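Local structure of hypothetical 33.3 KDA protein IN ade3-ser2 intergenic region (1ODF) at residues A[78-81]-A[82-85]; A[134-137]-A[138-141]; A[18-21]-A[22-26]; A[254-257]-A[258-261]. The protein is probably an ATP-dependent kinase of the GLYK family whose substrate is not yet known, with a fold close to that of bacterial pantothenate kinase. All coordinates share one frame; numbering follows the deposited sequence.

Contact 1 (A[78-81]-A[82-85]); sequences EDQL and KLNE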
loop_
_atom_site.group_PDB
_atom_site.type_symbol
_atom_site.label_atom_id
_atom_site.label_comp_id
_atom_site.label_asym_id
_atom_site.label_seq_id
_atom_site.Cartn_x
_atom_site.Cartn_y
_atom_site.Cartn_z
ATOM N N GLU A 78 -11.846 -3.905 -17.819
ATOM C CA GLU A 78 -11.592 -4.692 -19.015
ATOM C C GLU A 78 -10.275 -5.454 -18.962
ATOM O O GLU A 78 -10.214 -6.625 -19.333
ATOM C CB GLU A 78 -11.598 -3.793 -20.251
ATOM C CG GLU A 78 -11.550 -4.580 -21.539
ATOM C CD GLU A 78 -12.741 -5.512 -21.660
ATOM O OE1 GLU A 78 -12.656 -6.512 -22.406
ATOM O OE2 GLU A 78 -13.770 -5.235 -21.002
ATOM N N ASP A 79 -9.215 -4.790 -18.510
ATOM C CA ASP A 79 -7.921 -5.450 -18.426
ATOM C C ASP A 79 -7.917 -6.537 -17.363
ATOM O O ASP A 79 -7.224 -7.543 -17.503
ATOM C CB ASP A 79 -6.803 -4.439 -18.147
ATOM C CG ASP A 79 -6.336 -3.730 -19.406
ATOM O OD1 ASP A 79 -6.124 -4.417 -20.431
ATOM O OD2 ASP A 79 -6.172 -2.492 -19.373
ATOM N N GLN A 80 -8.684 -6.340 -16.298
ATOM C CA GLN A 80 -8.741 -7.347 -15.247
ATOM C C GLN A 80 -9.411 -8.591 -15.829
ATOM O O GLN A 80 -9.026 -9.721 -15.520
ATOM C CB GLN A 80 -9.529 -6.835 -14.041
ATOM C CG GLN A 80 -9.687 -7.859 -12.915
ATOM C CD GLN A 80 -8.356 -8.346 -12.341
ATOM O OE1 GLN A 80 -8.038 -9.537 -12.398
ATOM N NE2 GLN A 80 -7.578 -7.423 -11.779
ATOM N N LEU A 81 -10.409 -8.381 -16.685
ATOM C CA LEU A 81 -11.099 -9.504 -17.314
ATOM C C LEU A 81 -10.090 -10.274 -18.152
ATOM O O LEU A 81 -10.098 -11.508 -18.179
ATOM C CB LEU A 81 -12.241 -9.008 -18.203
ATOM C CG LEU A 81 -13.409 -8.335 -17.477
ATOM C CD1 LEU A 81 -14.456 -7.926 -18.498
ATOM C CD2 LEU A 81 -14.000 -9.288 -16.432
ATOM N N LYS A 82 -9.221 -9.528 -18.830
ATOM C CA LYS A 82 -8.175 -10.108 -19.664
ATOM C C LYS A 82 -7.227 -10.888 -18.764
ATOM O O LYS A 82 -6.777 -11.976 -19.109
ATOM C CB LYS A 82 -7.402 -9.001 -20.391
ATOM C CG LYS A 82 -6.133 -9.482 -21.094
ATOM C CD LYS A 82 -5.059 -8.382 -21.146
ATOM C CE LYS A 82 -5.354 -7.309 -22.191
ATOM N NZ LYS A 82 -5.215 -7.845 -23.581
ATOM N N LEU A 83 -6.928 -10.323 -17.602
ATOM C CA LEU A 83 -6.041 -10.968 -16.648
ATOM C C LEU A 83 -6.667 -12.248 -16.098
ATOM O O LEU A 83 -5.962 -13.221 -15.826
ATOM C CB LEU A 83 -5.730 -10.024 -15.486
ATOM C CG LEU A 83 -4.737 -10.605 -14.474
ATOM C CD1 LEU A 83 -3.359 -10.700 -15.128
ATOM C CD2 LEU A 83 -4.685 -9.737 -13.218
ATOM N N ASN A 84 -7.990 -12.236 -15.924
ATOM C CA ASN A 84 -8.704 -13.399 -15.399
ATOM C C ASN A 84 -8.431 -14.638 -16.235
ATOM O O ASN A 84 -8.055 -15.685 -15.706
ATOM C CB ASN A 84 -10.216 -13.150 -15.367
ATOM C CG ASN A 84 -10.633 -12.236 -14.239
ATOM O OD1 ASN A 84 -10.057 -12.276 -13.149
ATOM N ND2 ASN A 84 -11.653 -11.417 -14.482
ATOM N N GLU A 85 -8.630 -14.506 -17.543
ATOM C CA GLU A 85 -8.424 -15.605 -18.478
ATOM C C GLU A 85 -6.952 -15.971 -18.621
ATOM O O GLU A 85 -6.597 -17.150 -18.575
ATOM C CB GLU A 85 -9.003 -15.239 -19.846
ATOM C CG GLU A 85 -8.532 -13.895 -20.362
ATOM C CD GLU A 85 -9.219 -13.487 -21.651
ATOM O OE1 GLU A 85 -10.467 -13.372 -21.652
ATOM O OE2 GLU A 85 -8.510 -13.276 -22.661
#
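Two torsions bring Asp-79 and Lys-82 together one turn apart. Asp-79 has CG anti to its carbonyl carbon (chi1 -82°), while Lys-82 has CG anti to its backbone nitrogen (chi1 170°). The two side chains run side by side and point the same way. Asp-79 OD1 meets the methylene Lys-82 CE at 3.5 Å. The lysine then bends at its last two torsions, and Lys-82 NZ stays 4.7 Å from Asp-79 OD1, short of a salt bridge. The stronger partner of the aspartate is Thr-76, which hydrogen bonds to Asp-79 OD2 just before the helix.

The next face is mixed. Leu-81 CD2 touches Asn-84 ND2 at 3.7 Å, with one methyl branch against the amide. Asn-84 OD1 takes a hydrogen bond from Gly-95 N in the following loop. On the buried side the tip of Leu-83 lies obliquely across the amide group of Gln-80, and both side chains rest on Leu-75 and Thr-101.

The backbone is that of helix 77-86. Leu-83 N bonds Asp-79 O at 2.8 Å, and Asn-84 N bonds Gln-80 O at 2.7 Å. The bond from Glu-85 N to Leu-81 O is weak at 3.4 Å.

The charged pair is therefore probably only a mild electrostatic attraction at the surface. The backbone hydrogen bonds hold the helix together, while the buried Gln-80 and Leu-83 side chains pack it against Leu-75 and Thr-101.

Contact 2 (A[134-137]-A[138-141]); sequences SQFK and GEGD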
loop_
_atom_site.group_PDB
_atom_site.type_symbol
_atom_site.label_atom_id
_atom_site.label_comp_id
_atom_site.label_asym_id
_atom_site.label_seq_id
_atom_site.Cartn_x
_atom_site.Cartn_y
_atom_site.Cartn_z
ATOM N N SER A 134 -17.591 0.466 -7.082
ATOM C CA SER A 134 -19.023 0.198 -7.204
ATOM C C SER A 134 -19.402 -0.221 -8.622
ATOM O O SER A 134 -20.440 -0.850 -8.838
ATOM C CB SER A 134 -19.834 1.436 -6.809
ATOM O OG SER A 134 -19.665 2.486 -7.748
ATOM N N GLN A 135 -18.552 0.124 -9.583
ATOM C CA GLN A 135 -18.801 -0.203 -10.979
ATOM C C GLN A 135 -19.019 -1.695 -11.225
ATOM O O GLN A 135 -18.645 -2.538 -10.405
ATOM C CB GLN A 135 -17.644 0.302 -11.839
ATOM C CG GLN A 135 -18.099 1.051 -13.058
ATOM C CD GLN A 135 -18.947 2.253 -12.700
ATOM O OE1 GLN A 135 -19.569 2.864 -13.564
ATOM N NE2 GLN A 135 -18.970 2.602 -11.418
ATOM N N PHE A 136 -19.627 -2.003 -12.368
ATOM C CA PHE A 136 -19.928 -3.378 -12.765
ATOM C C PHE A 136 -20.345 -4.282 -11.612
ATOM O O PHE A 136 -19.713 -5.310 -11.355
ATOM C CB PHE A 136 -18.736 -4.017 -13.479
ATOM C CG PHE A 136 -18.392 -3.373 -14.784
ATOM C CD1 PHE A 136 -17.641 -2.204 -14.821
ATOM C CD2 PHE A 136 -18.804 -3.945 -15.982
ATOM C CE1 PHE A 136 -17.298 -1.615 -16.034
ATOM C CE2 PHE A 136 -18.468 -3.364 -17.206
ATOM C CZ PHE A 136 -17.713 -2.198 -17.231
ATOM N N LYS A 137 -21.410 -3.901 -10.920
ATOM C CA LYS A 137 -21.907 -4.699 -9.812
ATOM C C LYS A 137 -20.808 -5.067 -8.814
ATOM O O LYS A 137 -20.698 -6.220 -8.399
ATOM C CB LYS A 137 -22.558 -5.979 -10.344
ATOM C CG LYS A 137 -23.697 -5.758 -11.333
ATOM C CD LYS A 137 -24.332 -7.086 -11.724
ATOM C CE LYS A 137 -25.497 -6.900 -12.685
ATOM N NZ LYS A 137 -25.059 -6.341 -13.997
ATOM N N GLY A 138 -19.981 -4.091 -8.449
ATOM C CA GLY A 138 -18.932 -4.346 -7.478
ATOM C C GLY A 138 -17.599 -4.854 -7.989
ATOM O O GLY A 138 -16.666 -5.003 -7.200
ATOM N N GLU A 139 -17.491 -5.133 -9.284
ATOM C CA GLU A 139 -16.225 -5.616 -9.831
ATOM C C GLU A 139 -15.248 -4.448 -9.972
ATOM O O GLU A 139 -14.031 -4.635 -9.940
ATOM C CB GLU A 139 -16.450 -6.301 -11.178
ATOM C CG GLU A 139 -17.484 -7.416 -11.101
ATOM C CD GLU A 139 -17.675 -8.140 -12.419
ATOM O OE1 GLU A 139 -17.934 -7.473 -13.443
ATOM O OE2 GLU A 139 -17.573 -9.384 -12.429
ATOM N N GLY A 140 -15.794 -3.245 -10.115
ATOM C CA GLY A 140 -14.970 -2.055 -10.219
ATOM C C GLY A 140 -14.410 -1.718 -11.588
ATOM O O GLY A 140 -14.324 -2.570 -12.472
ATOM N N ASP A 141 -14.025 -0.455 -11.747
ATOM C CA ASP A 141 -13.458 0.047 -12.994
ATOM C C ASP A 141 -12.765 1.388 -12.726
ATOM O O ASP A 141 -12.999 2.026 -11.700
ATOM C CB ASP A 141 -14.565 0.227 -14.034
ATOM C CG ASP A 141 -14.024 0.392 -15.441
ATOM O OD1 ASP A 141 -14.825 0.683 -16.353
ATOM O OD2 ASP A 141 -12.803 0.221 -15.644
#
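Gln-135 O is gripped by two backbone amides. Gly-140 N reaches Gln-135 O at 3.0 Å on a nearly straight bond, from above the carbonyl plane. Gly-138 N lies nearer to Gln-135 O, at 2.8 Å, but its bond is bent and weak. Gly-138 N also bonds Ser-134 O at 3.3 Å, so this amide is shared between two carbonyls. Glu-139 N closes a further bond to Phe-136 O at 3.0 Å.

These bonds wind a single left-handed helical turn: Phe-136, Lys-137 and Gly-138 all have positive phi. The turn links strand 125-132 to strand 141-142 of a small antiparallel sheet, in which Asp-141 pairs with Asp-132. Gly-138 and Gly-140 carry the backbone through angles that suit a residue without a side chain.

Across the turn, Asp-141 OD1 sits at the edge of the Phe-136 ring, near its plane, 3.4 Å from Phe-136 CE1. The ring and carboxylate planes are 67° apart. Asp-141 holds CG anti to its backbone nitrogen (chi1 -165°), which carries the carboxylate to that edge. Asp-141 OD2 accepts a hydrogen bond from His-77 N. The His-77 ring stacks on Phe-136, and His-77 NE2 bonds Glu-139 OE1, which lies 3.5 Å from Phe-136 CB.

Contact 3 (A[18-21]-A[22-26]); sequences KYIP and EWFET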
loop_
_atom_site.group_PDB
_atom_site.type_symbol
_atom_site.label_atom_id
_atom_site.label_comp_id
_atom_site.label_asym_id
_atom_site.label_seq_id
_atom_site.Cartn_x
_atom_site.Cartn_y
_atom_site.Cartn_z
ATOM N N LYS A 18 10.132 15.376 12.368
ATOM C CA LYS A 18 11.567 15.440 12.595
ATOM C C LYS A 18 12.289 15.181 11.277
ATOM O O LYS A 18 13.155 15.959 10.859
ATOM C CB LYS A 18 12.018 14.388 13.620
ATOM C CG LYS A 18 13.526 14.113 13.565
ATOM C CD LYS A 18 13.987 13.086 14.596
ATOM C CE LYS A 18 15.453 12.682 14.376
ATOM N NZ LYS A 18 16.412 13.829 14.447
ATOM N N TYR A 19 11.909 14.095 10.612
ATOM C CA TYR A 19 12.577 13.717 9.378
ATOM C C TYR A 19 12.310 14.513 8.107
ATOM O O TYR A 19 13.225 14.695 7.304
ATOM C CB TYR A 19 12.373 12.224 9.115
ATOM C CG TYR A 19 13.193 11.358 10.048
ATOM C CD1 TYR A 19 12.692 10.952 11.286
ATOM C CD2 TYR A 19 14.500 10.993 9.716
ATOM C CE1 TYR A 19 13.479 10.202 12.177
ATOM C CE2 TYR A 19 15.289 10.251 10.589
ATOM C CZ TYR A 19 14.775 9.858 11.816
ATOM O OH TYR A 19 15.562 9.122 12.664
ATOM N N ILE A 20 11.085 14.988 7.914
ATOM C CA ILE A 20 10.790 15.750 6.710
ATOM C C ILE A 20 11.606 17.043 6.674
ATOM O O ILE A 20 12.242 17.349 5.661
ATOM C CB ILE A 20 9.278 16.021 6.573
ATOM C CG1 ILE A 20 8.584 14.714 6.143
ATOM C CG2 ILE A 20 9.024 17.126 5.543
ATOM C CD1 ILE A 20 7.064 14.782 6.054
ATOM N N PRO A 21 11.618 17.807 7.781
ATOM C CA PRO A 21 12.399 19.046 7.794
ATOM C C PRO A 21 13.884 18.750 7.533
ATOM O O PRO A 21 14.570 19.513 6.848
ATOM C CB PRO A 21 12.145 19.594 9.194
ATOM C CG PRO A 21 10.722 19.133 9.462
ATOM C CD PRO A 21 10.789 17.701 8.996
ATOM N N GLU A 22 14.367 17.635 8.078
ATOM C CA GLU A 22 15.751 17.233 7.880
ATOM C C GLU A 22 16.021 16.888 6.412
ATOM O O GLU A 22 17.136 17.068 5.914
ATOM C CB GLU A 22 16.100 16.055 8.797
ATOM C CG GLU A 22 16.444 16.498 10.226
ATOM C CD GLU A 22 16.688 15.339 11.188
ATOM O OE1 GLU A 22 17.052 14.231 10.728
ATOM O OE2 GLU A 22 16.529 15.540 12.416
ATOM N N TRP A 23 15.007 16.388 5.715
ATOM C CA TRP A 23 15.168 16.083 4.305
ATOM C C TRP A 23 15.246 17.402 3.512
ATOM O O TRP A 23 16.066 17.545 2.608
ATOM C CB TRP A 23 13.993 15.245 3.803
ATOM C CG TRP A 23 13.821 15.292 2.302
ATOM C CD1 TRP A 23 12.885 16.004 1.602
ATOM C CD2 TRP A 23 14.600 14.587 1.329
ATOM N NE1 TRP A 23 13.026 15.781 0.248
ATOM C CE2 TRP A 23 14.071 14.915 0.051
ATOM C CE3 TRP A 23 15.696 13.709 1.409
ATOM C CZ2 TRP A 23 14.599 14.390 -1.139
ATOM C CZ3 TRP A 23 16.223 13.189 0.231
ATOM C CH2 TRP A 23 15.669 13.534 -1.032
ATOM N N PHE A 24 14.391 18.365 3.860
ATOM C CA PHE A 24 14.384 19.657 3.178
ATOM C C PHE A 24 15.681 20.442 3.436
ATOM O O PHE A 24 16.136 21.206 2.588
ATOM C CB PHE A 24 13.159 20.467 3.614
ATOM C CG PHE A 24 11.866 19.970 3.020
ATOM C CD1 PHE A 24 10.676 20.042 3.739
ATOM C CD2 PHE A 24 11.836 19.433 1.734
ATOM C CE1 PHE A 24 9.469 19.584 3.183
ATOM C CE2 PHE A 24 10.632 18.973 1.169
ATOM C CZ PHE A 24 9.450 19.050 1.894
ATOM N N GLU A 25 16.282 20.237 4.603
ATOM C CA GLU A 25 17.529 20.917 4.926
ATOM C C GLU A 25 18.642 20.500 3.965
ATOM O O GLU A 25 19.685 21.141 3.907
ATOM C CB GLU A 25 17.972 20.584 6.349
ATOM C CG GLU A 25 16.993 20.964 7.433
ATOM C CD GLU A 25 17.544 20.675 8.815
ATOM O OE1 GLU A 25 18.111 19.573 9.017
ATOM O OE2 GLU A 25 17.406 21.549 9.697
ATOM N N THR A 26 18.419 19.416 3.226
ATOM C CA THR A 26 19.410 18.900 2.277
ATOM C C THR A 26 19.366 19.642 0.928
ATOM O O THR A 26 20.313 19.576 0.140
ATOM C CB THR A 26 19.202 17.372 2.011
ATOM O OG1 THR A 26 17.994 17.162 1.262
ATOM C CG2 THR A 26 19.120 16.592 3.335
#
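Lys-18 and Glu-22 face each other one turn apart near the C-terminal end of helix 8-24. This helix packs against the core of a P-loop kinase fold, whose parallel strands run in the order 2-3-1-4-5.

The charged contact is an i to i+4 salt bridge. Lys-18 NZ meets Glu-22 OE2 at 2.7 Å, on the syn lone pair of that oxygen. The lysine keeps an extended chain until chi4 (59°), where the bend turns NZ toward Glu-22 OE2. Its aliphatic part also follows the glutamate, with Lys-18 CG 3.5 Å from Glu-22 OE2. The two side chains cross at a slant.

Among the backbone bonds, Trp-23 N to Tyr-19 O is 2.9 Å and Phe-24 N to Ile-20 O is 3.0 Å. Glu-22 N to Lys-18 O is long and weak at 3.5 Å. This weak bond falls beside a kink, for the nitrogen of Pro-21 has no bond to the turn before. At the end of the segment Thr-26 N bonds back to Trp-23 O at 3.1 Å.

The apolar side faces inward. Ile-20 touches Leu-55 and Tyr-59 of helix 44-59, together with Ile-34 and Ile-155 of the central sheet. Trp-23 reaches Leu-32, while the Phe-24 ring meets Tyr-59 edge-to-face and takes a cation-pi contact from Lys-63. Ile-20 and Phe-24 lie side by side along the helix, and Ile-20 CG2 presses obliquely on the ring, 3.4 Å from Phe-24 CE1.

Contact 4 (A[254-257]-A[258-261]); sequences LYLN and DFVR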
loop_
_atom_site.group_PDB
_atom_site.type_symbol
_atom_site.label_atom_id
_atom_site.label_comp_id
_atom_site.label_asym_id
_atom_site.label_seq_id
_atom_site.Cartn_x
_atom_site.Cartn_y
_atom_site.Cartn_z
ATOM N N LEU A 254 4.002 -15.353 3.646
ATOM C CA LEU A 254 5.246 -15.383 2.897
ATOM C C LEU A 254 6.170 -14.170 3.082
ATOM O O LEU A 254 7.361 -14.343 3.317
ATOM C CB LEU A 254 4.958 -15.531 1.401
ATOM C CG LEU A 254 5.659 -16.664 0.637
ATOM C CD1 LEU A 254 5.680 -16.314 -0.841
ATOM C CD2 LEU A 254 7.076 -16.868 1.152
ATOM N N TYR A 255 5.616 -12.958 3.003
ATOM C CA TYR A 255 6.428 -11.738 3.066
ATOM C C TYR A 255 6.444 -10.854 4.305
ATOM O O TYR A 255 7.428 -10.153 4.538
ATOM C CB TYR A 255 6.066 -10.827 1.889
ATOM C CG TYR A 255 5.876 -11.529 0.564
ATOM C CD1 TYR A 255 4.608 -11.655 -0.008
ATOM C CD2 TYR A 255 6.970 -12.021 -0.145
ATOM C CE1 TYR A 255 4.437 -12.250 -1.264
ATOM C CE2 TYR A 255 6.816 -12.613 -1.399
ATOM C CZ TYR A 255 5.551 -12.725 -1.954
ATOM O OH TYR A 255 5.412 -13.290 -3.199
ATOM N N LEU A 256 5.371 -10.859 5.088
ATOM C CA LEU A 256 5.294 -9.971 6.245
ATOM C C LEU A 256 6.482 -9.981 7.200
ATOM O O LEU A 256 6.935 -8.928 7.647
ATOM C CB LEU A 256 4.007 -10.220 7.038
ATOM C CG LEU A 256 3.743 -9.155 8.121
ATOM C CD1 LEU A 256 3.557 -7.779 7.457
ATOM C CD2 LEU A 256 2.510 -9.516 8.939
ATOM N N ASN A 257 6.997 -11.162 7.507
ATOM C CA ASN A 257 8.115 -11.264 8.436
ATOM C C ASN A 257 9.397 -10.554 7.956
ATOM O O ASN A 257 9.894 -9.652 8.627
ATOM C CB ASN A 257 8.399 -12.736 8.731
ATOM C CG ASN A 257 9.430 -12.918 9.822
ATOM O OD1 ASN A 257 9.965 -11.948 10.362
ATOM N ND2 ASN A 257 9.715 -14.165 10.153
ATOM N N ASP A 258 9.929 -10.959 6.806
ATOM C CA ASP A 258 11.144 -10.325 6.283
ATOM C C ASP A 258 10.943 -8.820 6.153
ATOM O O ASP A 258 11.782 -8.028 6.586
ATOM C CB ASP A 258 11.523 -10.883 4.907
ATOM C CG ASP A 258 11.680 -12.386 4.909
ATOM O OD1 ASP A 258 12.275 -12.917 5.876
ATOM O OD2 ASP A 258 11.217 -13.031 3.936
ATOM N N PHE A 259 9.816 -8.434 5.563
ATOM C CA PHE A 259 9.511 -7.028 5.378
ATOM C C PHE A 259 9.548 -6.227 6.677
ATOM O O PHE A 259 10.300 -5.260 6.800
ATOM C CB PHE A 259 8.144 -6.867 4.715
ATOM C CG PHE A 259 7.604 -5.474 4.795
ATOM C CD1 PHE A 259 6.361 -5.232 5.376
ATOM C CD2 PHE A 259 8.362 -4.396 4.346
ATOM C CE1 PHE A 259 5.880 -3.934 5.511
ATOM C CE2 PHE A 259 7.895 -3.097 4.475
ATOM C CZ PHE A 259 6.649 -2.864 5.062
ATOM N N VAL A 260 8.737 -6.619 7.647
ATOM C CA VAL A 260 8.694 -5.888 8.910
ATOM C C VAL A 260 10.005 -5.927 9.693
ATOM O O VAL A 260 10.452 -4.907 10.210
ATOM C CB VAL A 260 7.543 -6.408 9.814
ATOM C CG1 VAL A 260 7.559 -5.688 11.159
ATOM C CG2 VAL A 260 6.202 -6.194 9.113
ATOM N N ARG A 261 10.626 -7.097 9.766
ATOM C CA ARG A 261 11.869 -7.261 10.521
ATOM C C ARG A 261 13.032 -6.488 9.905
ATOM O O ARG A 261 13.883 -5.970 10.621
ATOM C CB ARG A 261 12.220 -8.756 10.624
ATOM C CG ARG A 261 13.125 -9.127 11.807
ATOM C CD ARG A 261 13.315 -10.645 11.913
ATOM N NE ARG A 261 12.058 -11.356 12.188
ATOM C CZ ARG A 261 11.461 -11.403 13.380
ATOM N NH1 ARG A 261 12.003 -10.787 14.426
ATOM N NH2 ARG A 261 10.315 -12.054 13.524
HETATM O O HOH W 1 8.771 -13.291 5.490
HETATM O O HOH W 2 9.710 -14.119 2.261
#
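Asn-257 OD1 takes two N-H groups from Arg-261, one turn further along the helix. Arg-261 NE is the firmer donor, at 2.8 Å from Asn-257 OD1, in the carbonyl plane and on a lone pair. Arg-261 NH2 adds a weak bond to Asn-257 OD1 at 3.2 Å. The oxygen therefore meets the guanidinium at its edge, tilted slightly from its plane, while the amide and guanidinium planes stand 77° apart. The asparagine has CG anti to its backbone nitrogen (chi1 -173°), which sends the amide along the helix toward the arginine.

On another face Leu-256 CD1 rests on Val-260 CG2 at 3.5 Å. These two side chains are parallel neighbours pointing the same way. Leu-256 CD1 also lies at the edge of the Phe-259 ring, 4.3 Å from Phe-259 CD1.

Behind these groups are the backbone bonds of helix 249-262, such as Val-260 N to Leu-256 O at 2.9 Å. One bond of the series is replaced. Water 1 donates to Leu-254 O at 2.8 Å and accepts from Asp-258 N at 2.9 Å, bridging a carbonyl and an amide too far apart to bond directly.

Further out, Phe-259 and Val-260 pack on Val-208 of strand 204-211, and Phe-259 also meets the ring of Phe-165. Tyr-255 OH bonds Asn-186 on helix 182-195. Leu-256 lies near Pro-39 of the predicted ATP-binding P-loop.

The chemistry is thus divided by face. Apolar groups hold the helix to the central sheet, while the Asn-257 oxygen steadies a surface guanidinium without neutralising its charge.

All four contacts are local, and no two of them touch. Contacts 1 and 2 are the nearest neighbours, with centres about 14 Å apart and nearest atoms about 5 Å apart. His-77, the first residue of the helix of contact 1, joins them through its bonds and stack with contact 2. Contact 3 lies on the opposite side of the chain's centre from both, at about 43 Å and 41 Å between centres. The centres of contacts 3 and 4 are about 28 Å apart, and both pack on the central sheet. Contact 4 alone comes near the predicted ATP site: the Leu-256 side chain is about 5 Å from that of Pro-39 in the P-loop.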